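Local atomic coordinates of peptidoglycan D,D-transpeptidase PbpA (PDB entry 3UN7), a protein that probably cross-links the peptidoglycan of the mycobacterial cell wall as a serine D,D-transpeptidase and takes part in the control of cell length. Residues A[199-204]-A[368-373]; A[208-213]-A[244-249]; A[50-55]-A[153-158]. One frame throughout, in Å; residues are numbered along the deposited sequence.

Contact 1: residues A[199-204]-A[368-373]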
# COMPACT_ATOMS: atom_id res chain seq x y z
N THR A 199 -13.52 3.88 -11.64
CA THR A 199 -14.36 4.13 -12.80
C THR A 199 -15.80 3.72 -12.48
O THR A 199 -16.75 4.45 -12.78
CB THR A 199 -13.85 3.38 -14.05
OG1 THR A 199 -12.48 3.72 -14.29
CG2 THR A 199 -14.71 3.70 -15.30
N THR A 200 -15.96 2.55 -11.86
CA THR A 200 -17.28 2.04 -11.47
C THR A 200 -17.96 2.94 -10.44
O THR A 200 -19.14 3.26 -10.58
CB THR A 200 -17.20 0.59 -10.94
OG1 THR A 200 -16.53 -0.23 -11.91
CG2 THR A 200 -18.59 0.02 -10.64
N ALA A 201 -17.20 3.34 -9.41
CA ALA A 201 -17.68 4.26 -8.38
C ALA A 201 -18.19 5.57 -9.00
O ALA A 201 -19.26 6.05 -8.65
CB ALA A 201 -16.56 4.55 -7.36
N ALA A 202 -17.41 6.13 -9.92
CA ALA A 202 -17.81 7.37 -10.61
C ALA A 202 -19.10 7.19 -11.41
O ALA A 202 -19.98 8.07 -11.39
CB ALA A 202 -16.70 7.89 -11.48
N ALA A 203 -19.20 6.07 -12.13
CA ALA A 203 -20.42 5.79 -12.89
C ALA A 203 -21.63 5.59 -11.98
O ALA A 203 -22.71 6.15 -12.25
CB ALA A 203 -20.23 4.58 -13.80
N LEU A 204 -21.45 4.81 -10.92
CA LEU A 204 -22.54 4.57 -9.95
C LEU A 204 -23.07 5.85 -9.28
O LEU A 204 -24.28 6.04 -9.16
CB LEU A 204 -22.13 3.54 -8.89
CG LEU A 204 -21.94 2.07 -9.30
CD1 LEU A 204 -21.42 1.26 -8.10
CD2 LEU A 204 -23.24 1.47 -9.84
N ALA A 368 -21.63 -0.23 -0.62
CA ALA A 368 -22.24 -1.57 -0.65
C ALA A 368 -22.30 -2.18 -2.06
O ALA A 368 -22.06 -3.37 -2.23
CB ALA A 368 -23.62 -1.55 -0.01
N LYS A 369 -22.63 -1.37 -3.06
CA LYS A 369 -22.70 -1.90 -4.42
C LYS A 369 -21.30 -2.34 -4.84
O LYS A 369 -21.13 -3.43 -5.36
CB LYS A 369 -23.29 -0.88 -5.41
CG LYS A 369 -24.81 -0.75 -5.36
CD LYS A 369 -25.31 0.38 -6.29
CE LYS A 369 -26.84 0.35 -6.45
NZ LYS A 369 -27.59 0.52 -5.17
N LEU A 370 -20.29 -1.52 -4.54
CA LEU A 370 -18.91 -1.84 -4.90
C LEU A 370 -18.43 -3.09 -4.17
O LEU A 370 -17.75 -3.93 -4.75
CB LEU A 370 -17.98 -0.66 -4.60
CG LEU A 370 -18.15 0.58 -5.49
CD1 LEU A 370 -17.49 1.79 -4.84
CD2 LEU A 370 -17.61 0.35 -6.89
N THR A 371 -18.82 -3.22 -2.90
CA THR A 371 -18.52 -4.40 -2.11
C THR A 371 -19.06 -5.69 -2.76
O THR A 371 -18.34 -6.69 -2.88
CB THR A 371 -19.09 -4.25 -0.69
OG1 THR A 371 -18.48 -3.11 -0.05
CG2 THR A 371 -18.80 -5.48 0.13
N GLU A 372 -20.32 -5.64 -3.18
CA GLU A 372 -20.99 -6.75 -3.86
C GLU A 372 -20.28 -7.11 -5.17
O GLU A 372 -20.07 -8.28 -5.48
CB GLU A 372 -22.45 -6.36 -4.08
CG GLU A 372 -23.24 -7.16 -5.10
CD GLU A 372 -24.37 -6.31 -5.72
OE1 GLU A 372 -24.62 -6.47 -6.95
OE2 GLU A 372 -24.97 -5.48 -4.98
N LEU A 373 -19.89 -6.09 -5.92
CA LEU A 373 -19.16 -6.29 -7.17
C LEU A 373 -17.81 -6.98 -6.91
O LEU A 373 -17.41 -7.89 -7.63
CB LEU A 373 -18.95 -4.93 -7.87
CG LEU A 373 -20.21 -4.31 -8.50
CD1 LEU A 373 -19.92 -3.00 -9.23
CD2 LEU A 373 -20.84 -5.28 -9.46
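Ala201 and Leu370 mark the closest backbone pairing of helices 199-204 and 368-373, with their CA atoms 7.1 Å apart. The short axes run 10.6 Å apart at closest approach. Their directions differ by 139°, so they are roughly antiparallel but clearly splayed. The filling between them is apolar. Leu370 turns both methyls to the other helix: its CD1 meets Ala201 CB at 3.9 Å, and its CD2 lies 3.9 Å from Thr200 CG2. CG of Leu370 stands anti to its carbonyl carbon (chi1 -69°); the methyls beyond it come nearer the partner helix than the CB direction suggests. Helix 196-205 begins with Lys196, the lysine of the Ser-X-X-Lys motif of penicillin-binding transpeptidases. The side chain of Thr200 is about 10 Å from that of Ser193, the probable acyl-ester serine. Thr200 has a divided role. Its OG1 is hydrogen-bonded to Lys196 O within the helix. Its CG2, anti to the backbone N, meets Leu373 CD1 tip to tip at 3.6 Å. On Leu204, CD1 does the touching, 3.9 Å from Lys369 CB and 4.1 Å from Leu370 CD2. The amine end of Lys369 leads away from this apolar seam. Phe249 of helix 245-251 packs on both Thr200 and Leu373.

Contact 2: residues A[208-213]-A[244-249]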
# COMPACT_ATOMS: atom_id res chain seq x y z
N ALA A 208 -25.37 5.42 -13.00
CA ALA A 208 -25.32 4.16 -13.74
C ALA A 208 -25.85 3.04 -12.83
O ALA A 208 -25.84 3.16 -11.61
CB ALA A 208 -23.89 3.85 -14.19
N THR A 209 -26.33 1.96 -13.43
CA THR A 209 -26.76 0.80 -12.65
C THR A 209 -25.93 -0.40 -13.03
O THR A 209 -25.32 -0.44 -14.10
CB THR A 209 -28.26 0.46 -12.83
OG1 THR A 209 -28.48 -0.05 -14.14
CG2 THR A 209 -29.15 1.67 -12.59
N GLU A 210 -25.90 -1.37 -12.13
CA GLU A 210 -25.13 -2.59 -12.30
C GLU A 210 -25.66 -3.45 -13.44
O GLU A 210 -24.94 -4.31 -13.95
CB GLU A 210 -25.20 -3.42 -11.03
CG GLU A 210 -24.47 -2.84 -9.84
CD GLU A 210 -24.48 -3.81 -8.69
OE1 GLU A 210 -24.70 -5.02 -8.94
OE2 GLU A 210 -24.27 -3.38 -7.53
N THR A 211 -26.91 -3.23 -13.80
CA THR A 211 -27.57 -4.09 -14.77
C THR A 211 -27.58 -3.49 -16.16
O THR A 211 -28.01 -4.15 -17.09
CB THR A 211 -29.03 -4.45 -14.37
OG1 THR A 211 -29.94 -3.76 -15.24
CG2 THR A 211 -29.32 -4.11 -12.92
N GLU A 212 -27.10 -2.26 -16.31
CA GLU A 212 -27.10 -1.63 -17.61
C GLU A 212 -26.05 -2.25 -18.53
O GLU A 212 -25.03 -2.77 -18.06
CB GLU A 212 -26.91 -0.11 -17.52
CG GLU A 212 -25.50 0.32 -17.16
CD GLU A 212 -25.04 1.50 -17.99
OE1 GLU A 212 -25.51 1.64 -19.15
OE2 GLU A 212 -24.20 2.26 -17.48
N GLN A 213 -26.31 -2.16 -19.83
CA GLN A 213 -25.59 -2.95 -20.81
C GLN A 213 -24.43 -2.20 -21.45
O GLN A 213 -24.59 -1.07 -21.89
CB GLN A 213 -26.58 -3.46 -21.88
CG GLN A 213 -27.68 -4.37 -21.30
CD GLN A 213 -27.12 -5.67 -20.74
OE1 GLN A 213 -27.28 -5.97 -19.55
NE2 GLN A 213 -26.44 -6.43 -21.59
N SER A 244 -23.89 -6.85 -18.74
CA SER A 244 -24.20 -5.94 -17.65
C SER A 244 -22.92 -5.35 -17.08
O SER A 244 -21.86 -5.99 -17.12
CB SER A 244 -24.98 -6.67 -16.56
OG SER A 244 -24.13 -7.57 -15.85
N LEU A 245 -23.01 -4.13 -16.54
CA LEU A 245 -21.92 -3.52 -15.79
C LEU A 245 -21.39 -4.50 -14.73
O LEU A 245 -20.19 -4.67 -14.62
CB LEU A 245 -22.39 -2.20 -15.15
CG LEU A 245 -21.40 -1.23 -14.49
CD1 LEU A 245 -21.96 0.19 -14.50
CD2 LEU A 245 -21.10 -1.66 -13.08
N ARG A 246 -22.27 -5.16 -13.98
CA ARG A 246 -21.82 -6.14 -12.98
C ARG A 246 -20.96 -7.23 -13.62
O ARG A 246 -19.89 -7.58 -13.10
CB ARG A 246 -22.99 -6.77 -12.20
CG ARG A 246 -22.56 -7.90 -11.24
CD ARG A 246 -23.08 -9.30 -11.67
NE ARG A 246 -22.29 -10.43 -11.15
CZ ARG A 246 -22.00 -10.63 -9.86
NH1 ARG A 246 -22.40 -9.77 -8.93
NH2 ARG A 246 -21.28 -11.69 -9.51
N GLU A 247 -21.44 -7.79 -14.72
CA GLU A 247 -20.71 -8.84 -15.40
C GLU A 247 -19.33 -8.35 -15.87
O GLU A 247 -18.33 -9.02 -15.64
CB GLU A 247 -21.52 -9.41 -16.56
CG GLU A 247 -20.97 -10.72 -17.11
CD GLU A 247 -21.94 -11.44 -18.03
OE1 GLU A 247 -22.68 -10.78 -18.79
OE2 GLU A 247 -21.96 -12.69 -17.98
N ALA A 248 -19.29 -7.17 -16.50
CA ALA A 248 -18.03 -6.57 -16.96
C ALA A 248 -17.05 -6.37 -15.80
O ALA A 248 -15.85 -6.59 -15.95
CB ALA A 248 -18.29 -5.24 -17.67
N PHE A 249 -17.57 -5.94 -14.65
CA PHE A 249 -16.71 -5.74 -13.49
C PHE A 249 -16.09 -7.05 -13.02
O PHE A 249 -14.87 -7.14 -12.84
CB PHE A 249 -17.47 -5.07 -12.33
CG PHE A 249 -16.60 -4.68 -11.17
CD1 PHE A 249 -16.08 -3.40 -11.09
CD2 PHE A 249 -16.29 -5.60 -10.17
CE1 PHE A 249 -15.28 -3.03 -10.02
CE2 PHE A 249 -15.47 -5.25 -9.10
CZ PHE A 249 -14.97 -3.96 -9.02
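Glu210 and Arg246 are joined through their backbones. Arg246 N donates to Glu210 O at 2.8 Å, in the carbonyl plane and on a lone pair, with an N-H...O angle of 164°. Leu245 N donates to Glu212 O at 2.9 Å, nearly along the C=O axis. Glu212 O also receives a CA-H...O contact from Ser244, with the CA 3.3 Å away. These bonds serve the start of helix 245-251. Its third amide, Glu247 N, is met by Ser244 OG at 2.9 Å. Ser244 holds the N-cap position, and its OG makes the capping bond; this OG sits between the backbone N and the carbonyl carbon (chi1 71°) and faces that amide. Partners from the loop thus complete what the cap begins. A type I turn from Thr209 to Glu212, closed by a weak bond, brings Glu210 O and Glu212 O to the same helix end. The CB of Leu245 points toward the loop. Its CD1 lies 3.4 Å from Thr209 O and 4.1 Å from Ala208 CB. The carboxylate of Glu210 and the guanidinium of Arg246 have opposite charges but do not pair, with OE1 and NH1 5.3 Å apart. Further out, Gln213 and Ser244 form an antiparallel non-hydrogen-bonded pair, where strands 213-215 and 242-244 come together. Leu245 rests on Thr200 of helix 196-205, while Glu210 and Arg246 both touch Leu373 of helix 364-379.

Contact 3: residues A[50-55]-A[153-158]; sequences PNPEVY and DPNLLA
Asp153 OD1, which presses on Pro52, is gripped by two donors from Asn155. Asn155 N donates at 2.8 Å and approaches from above the carboxylate plane, 51° out of it. Asn155 ND2 also donates at 2.8 Å, to the syn lone pair of OD1; the oxygen lies somewhat out of the amide plane and the bond is bent. The backbone bond makes an Asx turn and caps the short, weakly bonded helix 154-157, with Asp153 as N-cap. CG of Asp153 is anti to its backbone N (chi1 179°), beside the carbonyl carbon that leads into this helix. The cap meets the first turn of helix 52-59. The contact therefore joins the part of the chain assigned to the dimerisation-domain family to the part assigned to the transpeptidase family. Pro52 carries it from its side. Its CB lies 3.1 Å from Asp153 OD1 and 3.4 Å from Asn155 ND2. The Asn155 side chain crosses the proline at about a right angle. ND2 has a second hydrogen bond, to Tyr49 O just before the first segment, so the amide is tied to both sides. Nearby, Glu53 O accepts from Ser151 OG, a further polar link across the joint. The carboxylates of Glu53 and Asp153, like charges, stay apart, with OE2 and OD2 6.1 Å from each other. Pro154 reaches Pro52 with one atom, its CD, 3.5 Å from Pro52 CB and equally close to Pro52 O.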
# COMPACT_ATOMS: atom_id res chain seq x y z
N PRO A 50 16.53 -6.49 14.91
CA PRO A 50 16.53 -7.96 15.00
C PRO A 50 15.79 -8.73 13.89
O PRO A 50 16.03 -9.92 13.73
CB PRO A 50 15.90 -8.23 16.37
CG PRO A 50 14.99 -7.09 16.60
CD PRO A 50 15.68 -5.88 15.94
N ASN A 51 14.90 -8.07 13.14
CA ASN A 51 14.30 -8.70 11.96
C ASN A 51 14.41 -7.70 10.81
O ASN A 51 13.39 -7.16 10.33
CB ASN A 51 12.85 -9.14 12.23
CG ASN A 51 12.35 -10.17 11.23
OD1 ASN A 51 13.01 -10.45 10.23
ND2 ASN A 51 11.19 -10.75 11.52
N PRO A 52 15.66 -7.45 10.35
CA PRO A 52 15.98 -6.17 9.72
C PRO A 52 15.33 -5.92 8.35
O PRO A 52 14.73 -4.87 8.16
CB PRO A 52 17.51 -6.20 9.60
CG PRO A 52 17.88 -7.66 9.62
CD PRO A 52 16.80 -8.39 10.36
N GLU A 53 15.41 -6.88 7.43
CA GLU A 53 14.86 -6.67 6.07
C GLU A 53 13.34 -6.53 6.11
O GLU A 53 12.75 -5.67 5.43
CB GLU A 53 15.28 -7.78 5.09
CG GLU A 53 16.78 -7.88 4.88
CD GLU A 53 17.17 -8.78 3.70
OE1 GLU A 53 16.28 -9.27 2.97
OE2 GLU A 53 18.39 -8.99 3.49
N VAL A 54 12.70 -7.37 6.93
CA VAL A 54 11.26 -7.38 7.06
C VAL A 54 10.71 -6.01 7.48
O VAL A 54 9.77 -5.51 6.85
CB VAL A 54 10.77 -8.45 8.04
CG1 VAL A 54 9.24 -8.35 8.20
CG2 VAL A 54 11.17 -9.84 7.55
N TYR A 55 11.29 -5.41 8.53
CA TYR A 55 10.78 -4.13 9.07
C TYR A 55 11.51 -2.87 8.62
O TYR A 55 11.20 -1.78 9.08
CB TYR A 55 10.71 -4.17 10.61
CG TYR A 55 9.74 -5.22 11.10
CD1 TYR A 55 10.18 -6.50 11.39
CD2 TYR A 55 8.38 -4.92 11.25
CE1 TYR A 55 9.29 -7.50 11.84
CE2 TYR A 55 7.48 -5.91 11.71
CZ TYR A 55 7.95 -7.19 11.98
OH TYR A 55 7.11 -8.17 12.40
N ASP A 153 19.31 -4.52 4.93
CA ASP A 153 19.57 -4.74 6.35
C ASP A 153 20.05 -3.44 7.02
O ASP A 153 21.20 -3.05 6.84
CB ASP A 153 20.60 -5.86 6.49
CG ASP A 153 20.97 -6.15 7.92
OD1 ASP A 153 20.42 -5.51 8.84
OD2 ASP A 153 21.81 -7.06 8.13
N PRO A 154 19.17 -2.75 7.79
CA PRO A 154 19.61 -1.52 8.46
C PRO A 154 20.77 -1.71 9.42
O PRO A 154 21.41 -0.73 9.76
CB PRO A 154 18.35 -1.08 9.23
CG PRO A 154 17.21 -1.66 8.42
CD PRO A 154 17.74 -3.02 8.05
N ASN A 155 21.07 -2.95 9.82
CA ASN A 155 22.24 -3.20 10.69
C ASN A 155 23.53 -2.78 10.02
O ASN A 155 24.48 -2.39 10.70
CB ASN A 155 22.32 -4.67 11.12
CG ASN A 155 21.22 -5.04 12.08
OD1 ASN A 155 21.19 -4.55 13.21
ND2 ASN A 155 20.27 -5.88 11.62
N LEU A 156 23.55 -2.87 8.70
CA LEU A 156 24.70 -2.42 7.91
C LEU A 156 25.04 -0.95 8.09
O LEU A 156 26.23 -0.57 8.22
CB LEU A 156 24.44 -2.69 6.43
CG LEU A 156 24.60 -4.15 5.96
CD1 LEU A 156 24.13 -4.32 4.49
CD2 LEU A 156 26.03 -4.66 6.15
N LEU A 157 24.00 -0.12 8.06
CA LEU A 157 24.14 1.33 8.19
C LEU A 157 24.28 1.77 9.65
O LEU A 157 24.77 2.86 9.92
CB LEU A 157 23.00 2.04 7.43
CG LEU A 157 23.15 1.72 5.93
CD1 LEU A 157 22.06 2.34 5.07
CD2 LEU A 157 24.51 2.15 5.42
N ALA A 158 23.91 0.89 10.57
CA ALA A 158 24.10 1.11 12.00
C ALA A 158 25.51 0.68 12.48
O ALA A 158 25.85 0.84 13.66
CB ALA A 158 23.01 0.40 12.78

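Contact 1 is buried, whereas contacts 2 and 3 lie nearer the surface. Contacts 1 and 2 belong to one helical region of the transpeptidase part, with centres 10 Å apart. Contact 2 is nested in the chain loop that contact 1 closes. They meet where Ala203 O probably accepts from Ala208 N and where Glu210 packs on Lys369. Contact 3 is on the opposite side of the chain's centre, about 29 Å from either at the nearest atoms, and alone joins different families. Chemistry follows place. Methyl packing fills contact 1, backbone bonds to a helix start dominate contact 2, and contact 3 sets one proline ring, that of Pro52, against a polar helix cap.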